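Long-range contacts in NBS-LRR class disease resistance protein (Oryza sativa subsp. japonica, PDB 6FU9), which probably serves in plant immunity as an intracellular resistance receptor, this small domain docking another protein on its beta-sheet: residues V10-M15 and M71-S76; M6-F11 and Q46-G51. All coordinates share one frame; numbering follows the deposited sequence.

Interaction 1: V10-M15 and M71-S76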
ATOM      1  N   VAL A  10      -2.433  -0.648  -4.662  1.00 12.40           N
ATOM      2  CA  VAL A  10      -1.432  -1.575  -4.092  1.00 13.09           C
ATOM      3  C   VAL A  10      -1.956  -2.976  -4.199  1.00 12.32           C
ATOM      4  O   VAL A  10      -3.114  -3.247  -3.750  1.00 13.73           O
ATOM      5  CB  VAL A  10      -1.094  -1.237  -2.648  1.00 13.95           C
ATOM      6  CG1 VAL A  10       0.080  -2.142  -2.146  1.00 15.48           C
ATOM      7  CG2 VAL A  10      -0.726   0.219  -2.456  1.00 15.93           C
ATOM      8  N   PHE A  11      -1.134  -3.868  -4.756  1.00 13.10           N
ATOM      9  CA  PHE A  11      -1.415  -5.288  -4.810  1.00 14.09           C
ATOM     10  C   PHE A  11      -0.494  -6.028  -3.834  1.00 14.20           C
ATOM     11  O   PHE A  11       0.638  -5.575  -3.599  1.00 16.60           O
ATOM     12  CB  PHE A  11      -1.211  -5.864  -6.198  1.00 14.07           C
ATOM     13  CG  PHE A  11      -2.071  -5.264  -7.270  1.00 13.92           C
ATOM     14  CD1 PHE A  11      -3.390  -5.665  -7.405  1.00 15.22           C
ATOM     15  CD2 PHE A  11      -1.599  -4.319  -8.143  1.00 15.62           C
ATOM     16  CE1 PHE A  11      -4.212  -5.140  -8.397  1.00 16.43           C
ATOM     17  CE2 PHE A  11      -2.401  -3.779  -9.127  1.00 16.62           C
ATOM     18  CZ  PHE A  11      -3.707  -4.205  -9.253  1.00 16.13           C
ATOM     19  N   LYS A  12      -0.984  -7.130  -3.299  1.00 14.60           N
ATOM     20  CA  LYS A  12      -0.145  -8.130  -2.616  1.00 15.58           C
ATOM     21  C   LYS A  12      -0.046  -9.302  -3.546  1.00 15.78           C
ATOM     22  O   LYS A  12      -1.051  -9.880  -3.981  1.00 17.70           O
ATOM     23  CB  LYS A  12      -0.746  -8.462  -1.260  1.00 18.85           C
ATOM     24  CG  LYS A  12      -0.486  -7.392  -0.184  1.00 22.84           C
ATOM     25  CD  LYS A  12       0.899  -7.396   0.520  1.00 25.89           C
ATOM     26  CE  LYS A  12       0.932  -8.403   1.641  1.00 23.87           C
ATOM     27  NZ  LYS A  12       2.258  -8.534   2.261  1.00 25.84           N
ATOM     28  N   ILE A  13       1.209  -9.690  -3.892  1.00 16.07           N
ATOM     29  CA  ILE A  13       1.447 -10.823  -4.825  1.00 17.68           C
ATOM     30  C   ILE A  13       2.557 -11.590  -4.211  1.00 20.18           C
ATOM     31  O   ILE A  13       3.702 -11.121  -4.216  1.00 24.38           O
ATOM     32  CB  ILE A  13       1.816 -10.371  -6.246  1.00 20.56           C
ATOM     33  CG1 ILE A  13       0.979  -9.179  -6.727  1.00 21.62           C
ATOM     34  CG2 ILE A  13       1.706 -11.542  -7.189  1.00 23.06           C
ATOM     35  CD1 ILE A  13       1.249  -8.734  -8.151  1.00 24.90           C
ATOM     36  N   PRO A  14       2.255 -12.752  -3.641  1.00 24.41           N
ATOM     37  CA  PRO A  14       3.369 -13.637  -3.274  1.00 31.16           C
ATOM     38  C   PRO A  14       4.351 -13.758  -4.475  1.00 31.94           C
ATOM     39  O   PRO A  14       3.932 -14.029  -5.586  1.00 42.20           O
ATOM     40  CB  PRO A  14       2.671 -14.959  -2.983  1.00 32.01           C
ATOM     41  CG  PRO A  14       1.358 -14.515  -2.451  1.00 33.30           C
ATOM     42  CD  PRO A  14       0.959 -13.341  -3.302  1.00 31.06           C
ATOM     43  N   MET A  15       5.624 -13.472  -4.247  1.00 33.73           N
ATOM     44  CA  MET A  15       6.610 -13.524  -5.369  1.00 34.28           C
ATOM     45  C   MET A  15       7.826 -14.336  -5.048  1.00 45.06           C
ATOM     46  O   MET A  15       8.534 -13.967  -4.151  1.00 47.97           O
ATOM     47  CB  MET A  15       6.911 -12.067  -5.850  1.00 31.45           C
ATOM     48  CG  MET A  15       5.852 -11.524  -6.814  1.00 28.63           C
ATOM     49  SD  MET A  15       5.976  -9.822  -7.421  1.00 28.28           S
ATOM     50  CE  MET A  15       5.897  -8.965  -5.834  1.00 24.15           C
ATOM     51  N   MET A  71      -3.744 -10.029  -5.215  1.00 15.71           N
ATOM     52  CA  MET A  71      -4.923  -9.497  -4.526  1.00 17.26           C
ATOM     53  C   MET A  71      -4.771  -7.988  -4.352  1.00 15.20           C
ATOM     54  O   MET A  71      -3.669  -7.476  -4.088  1.00 15.80           O
ATOM     55  CB  MET A  71      -5.131 -10.147  -3.180  1.00 21.20           C
ATOM     56  CG  MET A  71      -5.333 -11.672  -3.293  1.00 25.43           C
ATOM     57  SD  MET A  71      -6.937 -12.115  -4.044  1.00 32.99           S
ATOM     58  CE  MET A  71      -8.005 -11.792  -2.629  1.00 37.34           C
ATOM     59  N   PHE A  72      -5.876  -7.278  -4.395  1.00 14.86           N
ATOM     60  CA  PHE A  72      -5.858  -5.877  -4.011  1.00 14.12           C
ATOM     61  C   PHE A  72      -5.614  -5.725  -2.525  1.00 14.64           C
ATOM     62  O   PHE A  72      -6.279  -6.389  -1.702  1.00 16.66           O
ATOM     63  CB  PHE A  72      -7.157  -5.167  -4.378  1.00 14.57           C
ATOM     64  CG  PHE A  72      -7.364  -4.896  -5.840  1.00 15.65           C
ATOM     65  CD1 PHE A  72      -6.963  -3.721  -6.371  1.00 16.59           C
ATOM     66  CD2 PHE A  72      -8.062  -5.778  -6.648  1.00 16.21           C
ATOM     67  CE1 PHE A  72      -7.231  -3.410  -7.706  1.00 18.67           C
ATOM     68  CE2 PHE A  72      -8.338  -5.470  -7.950  1.00 17.16           C
ATOM     69  CZ  PHE A  72      -7.885  -4.297  -8.506  1.00 18.51           C
ATOM     70  N   LEU A  73      -4.736  -4.802  -2.146  1.00 13.49           N
ATOM     71  CA  LEU A  73      -4.533  -4.367  -0.775  1.00 13.48           C
ATOM     72  C   LEU A  73      -5.094  -2.992  -0.519  1.00 13.26           C
ATOM     73  O   LEU A  73      -5.604  -2.735   0.573  1.00 13.38           O
ATOM     74  CB  LEU A  73      -3.005  -4.434  -0.401  1.00 13.76           C
ATOM     75  CG  LEU A  73      -2.600  -3.864   0.975  1.00 17.94           C
ATOM     76  CD1 LEU A  73      -3.238  -4.626   2.117  1.00 21.33           C
ATOM     77  CD2 LEU A  73      -1.058  -3.908   1.118  1.00 22.39           C
ATOM     78  N   GLU A  74      -4.902  -2.090  -1.469  1.00 13.10           N
ATOM     79  CA  GLU A  74      -5.358  -0.721  -1.272  1.00 13.14           C
ATOM     80  C   GLU A  74      -5.757  -0.091  -2.581  1.00 13.24           C
ATOM     81  O   GLU A  74      -5.129  -0.310  -3.632  1.00 14.23           O
ATOM     82  CB  GLU A  74      -4.208   0.100  -0.668  1.00 14.01           C
ATOM     83  CG  GLU A  74      -4.483   1.591  -0.611  1.00 16.14           C
ATOM     84  CD  GLU A  74      -3.281   2.360  -0.136  1.00 16.34           C
ATOM     85  OE1 GLU A  74      -2.377   1.785   0.478  1.00 18.62           O
ATOM     86  OE2 GLU A  74      -3.275   3.618  -0.352  1.00 17.66           O
ATOM     87  N   VAL A  75      -6.815   0.726  -2.487  1.00 12.94           N
ATOM     88  CA  VAL A  75      -7.168   1.630  -3.580  1.00 12.92           C
ATOM     89  C   VAL A  75      -7.346   3.022  -2.962  1.00 12.78           C
ATOM     90  O   VAL A  75      -8.137   3.169  -2.017  1.00 13.29           O
ATOM     91  CB  VAL A  75      -8.471   1.175  -4.292  1.00 15.27           C
ATOM     92  CG1 VAL A  75      -8.889   2.143  -5.345  1.00 18.56           C
ATOM     93  CG2 VAL A  75      -8.304  -0.217  -4.890  1.00 17.65           C
ATOM     94  N   SER A  76      -6.627   4.013  -3.459  1.00 11.59           N
ATOM     95  CA  SER A  76      -6.723   5.348  -2.926  1.00 11.75           C
ATOM     96  C   SER A  76      -6.383   6.358  -4.024  1.00 11.30           C
ATOM     97  O   SER A  76      -5.930   5.985  -5.101  1.00 12.88           O
ATOM     98  CB  SER A  76      -5.850   5.525  -1.711  1.00 13.06           C
ATOM     99  OG  SER A  76      -4.485   5.349  -2.029  1.00 15.04           O
TER

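Interaction 2: M6-F11 and Q46-G51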
ATOM      1  N   MET A   6      -4.306  11.732  -9.445  1.00 14.73           N
ATOM      2  CA  MET A   6      -3.737  10.408  -9.642  1.00 14.15           C
ATOM      3  C   MET A   6      -4.295   9.377  -8.650  1.00 13.92           C
ATOM      4  O   MET A   6      -4.723   9.693  -7.577  1.00 15.05           O
ATOM      5  CB  MET A   6      -2.231  10.515  -9.520  1.00 17.10           C
ATOM      6  CG  MET A   6      -1.650  11.251 -10.733  1.00 19.89           C
ATOM      7  SD  MET A   6       0.085  11.602 -10.718  1.00 28.32           S
ATOM      8  CE  MET A   6       0.439   9.935 -10.889  1.00 26.70           C
ATOM      9  N   GLN A   7      -4.231   8.137  -9.122  1.00 15.10           N
ATOM     10  CA  GLN A   7      -4.631   6.957  -8.393  1.00 14.73           C
ATOM     11  C   GLN A   7      -3.394   6.251  -7.779  1.00 12.71           C
ATOM     12  O   GLN A   7      -2.328   6.318  -8.386  1.00 14.08           O
ATOM     13  CB  GLN A   7      -5.161   5.889  -9.403  1.00 20.51           C
ATOM     14  CG  GLN A   7      -6.481   6.067 -10.121  1.00 19.33           C
ATOM     15  CD  GLN A   7      -6.501   5.122 -11.318  1.00 19.15           C
ATOM     16  OE1 GLN A   7      -5.907   5.336 -12.314  1.00 17.30           O
ATOM     17  NE2 GLN A   7      -7.348   4.115 -11.220  1.00 21.01           N
ATOM     18  N   LYS A   8      -3.606   5.579  -6.676  1.00 12.30           N
ATOM     19  CA  LYS A   8      -2.632   4.680  -6.042  1.00 12.93           C
ATOM     20  C   LYS A   8      -3.268   3.382  -5.795  1.00 13.37           C
ATOM     21  O   LYS A   8      -4.318   3.294  -5.085  1.00 17.91           O
ATOM     22  CB  LYS A   8      -2.131   5.291  -4.744  1.00 15.05           C
ATOM     23  CG  LYS A   8      -1.069   4.458  -4.050  1.00 16.60           C
ATOM     24  CD  LYS A   8      -0.539   5.211  -2.822  1.00 20.07           C
ATOM     25  CE  LYS A   8       0.446   4.475  -2.023  1.00 22.55           C
ATOM     26  NZ  LYS A   8       0.805   5.389  -0.924  1.00 22.18           N
ATOM     27  N   ILE A   9      -2.749   2.288  -6.387  1.00 12.49           N
ATOM     28  CA  ILE A   9      -3.280   0.972  -6.266  1.00 12.51           C
ATOM     29  C   ILE A   9      -2.168   0.076  -5.728  1.00 12.72           C
ATOM     30  O   ILE A   9      -1.061   0.073  -6.280  1.00 14.74           O
ATOM     31  CB  ILE A   9      -3.728   0.391  -7.596  1.00 14.64           C
ATOM     32  CG1 ILE A   9      -4.756   1.308  -8.297  1.00 16.46           C
ATOM     33  CG2 ILE A   9      -4.297  -0.989  -7.396  1.00 18.43           C
ATOM     34  CD1 ILE A   9      -4.970   1.020  -9.736  1.00 27.56           C
ATOM     35  N   VAL A  10      -2.433  -0.648  -4.662  1.00 12.40           N
ATOM     36  CA  VAL A  10      -1.432  -1.575  -4.092  1.00 13.09           C
ATOM     37  C   VAL A  10      -1.956  -2.976  -4.199  1.00 12.32           C
ATOM     38  O   VAL A  10      -3.114  -3.247  -3.750  1.00 13.73           O
ATOM     39  CB  VAL A  10      -1.094  -1.237  -2.648  1.00 13.95           C
ATOM     40  CG1 VAL A  10       0.080  -2.142  -2.146  1.00 15.48           C
ATOM     41  CG2 VAL A  10      -0.726   0.219  -2.456  1.00 15.93           C
ATOM     42  N   PHE A  11      -1.134  -3.868  -4.756  1.00 13.10           N
ATOM     43  CA  PHE A  11      -1.415  -5.288  -4.810  1.00 14.09           C
ATOM     44  C   PHE A  11      -0.494  -6.028  -3.834  1.00 14.20           C
ATOM     45  O   PHE A  11       0.638  -5.575  -3.599  1.00 16.60           O
ATOM     46  CB  PHE A  11      -1.211  -5.864  -6.198  1.00 14.07           C
ATOM     47  CG  PHE A  11      -2.071  -5.264  -7.270  1.00 13.92           C
ATOM     48  CD1 PHE A  11      -3.390  -5.665  -7.405  1.00 15.22           C
ATOM     49  CD2 PHE A  11      -1.599  -4.319  -8.143  1.00 15.62           C
ATOM     50  CE1 PHE A  11      -4.212  -5.140  -8.397  1.00 16.43           C
ATOM     51  CE2 PHE A  11      -2.401  -3.779  -9.127  1.00 16.62           C
ATOM     52  CZ  PHE A  11      -3.707  -4.205  -9.253  1.00 16.13           C
ATOM     53  N   GLN A  46       4.555  -6.316  -1.925  1.00 15.82           N
ATOM     54  CA  GLN A  46       3.572  -5.225  -2.220  1.00 18.16           C
ATOM     55  C   GLN A  46       3.980  -4.617  -3.537  1.00 20.06           C
ATOM     56  O   GLN A  46       5.133  -4.193  -3.681  1.00 29.79           O
ATOM     57  CB  GLN A  46       3.665  -4.100  -1.243  1.00 24.51           C
ATOM     58  CG  GLN A  46       2.774  -4.036  -0.112  1.00 25.90           C
ATOM     59  CD  GLN A  46       3.043  -2.810   0.792  1.00 20.95           C
ATOM     60  OE1 GLN A  46       3.067  -1.633   0.396  1.00 30.83           O
ATOM     61  NE2 GLN A  46       3.112  -3.079   2.031  1.00 18.55           N
ATOM     62  N   VAL A  47       3.081  -4.536  -4.511  1.00 17.69           N
ATOM     63  CA  VAL A  47       3.342  -3.877  -5.774  1.00 16.27           C
ATOM     64  C   VAL A  47       2.537  -2.596  -5.755  1.00 13.92           C
ATOM     65  O   VAL A  47       1.294  -2.677  -5.725  1.00 14.47           O
ATOM     66  CB  VAL A  47       2.931  -4.749  -6.935  1.00 18.11           C
ATOM     67  CG1 VAL A  47       3.147  -4.055  -8.264  1.00 17.92           C
ATOM     68  CG2 VAL A  47       3.705  -6.098  -6.863  1.00 20.98           C
ATOM     69  N   VAL A  48       3.199  -1.476  -5.633  1.00 13.63           N
ATOM     70  CA  VAL A  48       2.589  -0.160  -5.481  1.00 13.25           C
ATOM     71  C   VAL A  48       2.611   0.525  -6.834  1.00 13.00           C
ATOM     72  O   VAL A  48       3.679   0.762  -7.406  1.00 14.69           O
ATOM     73  CB  VAL A  48       3.291   0.686  -4.394  1.00 14.46           C
ATOM     74  CG1 VAL A  48       2.547   2.037  -4.291  1.00 16.99           C
ATOM     75  CG2 VAL A  48       3.399  -0.004  -3.079  1.00 16.52           C
ATOM     76  N   VAL A  49       1.418   0.884  -7.324  1.00 12.73           N
ATOM     77  CA  VAL A  49       1.194   1.422  -8.638  1.00 12.14           C
ATOM     78  C   VAL A  49       0.610   2.808  -8.579  1.00 12.76           C
ATOM     79  O   VAL A  49      -0.394   3.000  -7.868  1.00 13.92           O
ATOM     80  CB  VAL A  49       0.302   0.503  -9.457  1.00 13.12           C
ATOM     81  CG1 VAL A  49       0.250   0.949 -10.897  1.00 14.43           C
ATOM     82  CG2 VAL A  49       0.708  -0.967  -9.309  1.00 14.11           C
ATOM     83  N   VAL A  50       1.169   3.764  -9.262  1.00 12.28           N
ATOM     84  CA  VAL A  50       0.645   5.132  -9.319  1.00 12.04           C
ATOM     85  C   VAL A  50       0.419   5.505 -10.735  1.00 12.16           C
ATOM     86  O   VAL A  50       1.216   5.253 -11.621  1.00 13.21           O
ATOM     87  CB  VAL A  50       1.628   6.108  -8.635  1.00 17.91           C
ATOM     88  CG1 VAL A  50       1.300   7.529  -8.851  1.00 20.08           C
ATOM     89  CG2 VAL A  50       1.706   5.778  -7.120  1.00 20.26           C
ATOM     90  N   GLY A  51      -0.691   6.201 -11.009  1.00 13.21           N
ATOM     91  CA  GLY A  51      -0.941   6.676 -12.347  1.00 14.01           C
ATOM     92  C   GLY A  51      -2.288   7.351 -12.507  1.00 13.23           C
ATOM     93  O   GLY A  51      -2.827   7.884 -11.539  1.00 15.25           O
TER

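Interaction 1: V10-M15 and M71-S76
Strand 10-12 runs antiparallel to strand 71-76, the axes closing to 4.4 Å with 147° between their directions. M71 and K12 form a regular pair, each N-H bonded to the other's carbonyl; F11 and F72 form the next, non-hydrogen-bonded pair, and between F11 and V10 the register slips by one. V10 O is gripped twice, by L73 N at 2.8 Å and by E74 N at 3.1 Å, both in its carbonyl plane, while V10 N donates almost straight to E74 O. This is a classic beta bulge, and L73 takes the helix-like psi (-41°) usual at its first position. The bulge turns L73 in beside V10 and K12, all three pointing the same way. With CG anti to its backbone N, L73 lays CD2 3.9 Å from V10 CG1, and K12 CG meets the same CD2 at 3.8 Å. K12 then bends at chi2 and chi3, leading away to where NZ forms salt bridges with D45 and with an acidic side chain of the other protein's chain. The sheet belongs to a beta-alpha-beta-beta-alpha-beta, ferredoxin-like fold, as in heavy-metal-associated (HMA) domains; E74 and V75 also pair antiparallel with a strand of that other chain, which continues the sheet beyond this domain. F11 and F72 leave the sheet on the other side, where helix 56-66 covers F11. F11 CE1 stands over one face of the F72 ring toward its rim, 3.5 Å from F72 CE1, the planes oblique at 43°. M71 O lies at the edge of the F11 ring, near its plane. E74, anti at chi1 and extended beyond CG, brings OE1 3.7 Å from V10 CG2; its OE2 accepts the S76 hydroxyl at 2.7 Å on the anti lone pair, a bond that steadies the carboxylate's rotation.

Interaction 2: M6-F11 and Q46-G51
Six backbone hydrogen bonds join the antiparallel strands 7-11 and 46-51 through the pairs Q7-G51, I9-V49 and F11-V47, with K8-V50 and V10-V48 as the non-hydrogen-bonded pairs between. M6, in the loop just before the strand, reaches across to V50 and G51. Its CB sits 3.4 Å from G51 O and its CG 3.7 Å from the same G51 O; the chain stays extended through SD, then bends at chi3 (69°), so that CE reaches V50 CG1 at a tight 3.3 Å and G51 CA at 3.8 Å, crossing V50 at about a right angle. The V10 and V48 side chains lie side by side, CG1 of V10 4.1 Å from CG2 of V48. K8, anti from chi1 to chi4, rests CE on V48 CG1 at 3.9 Å. On the opposite face, where I9 and F11 touch helix 56-66, V49 CG2 meets the edge of the F11 ring at CE2, 4.2 Å away. Q7 OE1 accepts from I54 N. The N-H and carbonyl groups of the three hydrogen-bonded pairs satisfy one another while branched apolar groups pack both faces; Q46 NE2 bonds to an acidic side chain and to backbone of the other protein's chain, so the V10 face carries part of that interface.

Overall arrangement
Both contacts start from strand 7-12, the first strand of the chain and one of the two inner strands of the four-stranded antiparallel sheet, and they share V10 and F11. Interaction 2 joins it on one flank to strand 46-51, mid-chain; interaction 1 joins it on the other to the last strand, 71-77, with 55 residues between its segments against 34 in interaction 2. Their centres lie about 8 Å apart. S76 O probably accepts a hydrogen bond from K8 N, F72 packs on I9, and I13 and M15 pack on V47, so the two contacts touch directly. Helix 56-66 meets residues of both on one side, whereas the partner protein's chain touches both and extends the sheet past 71-77.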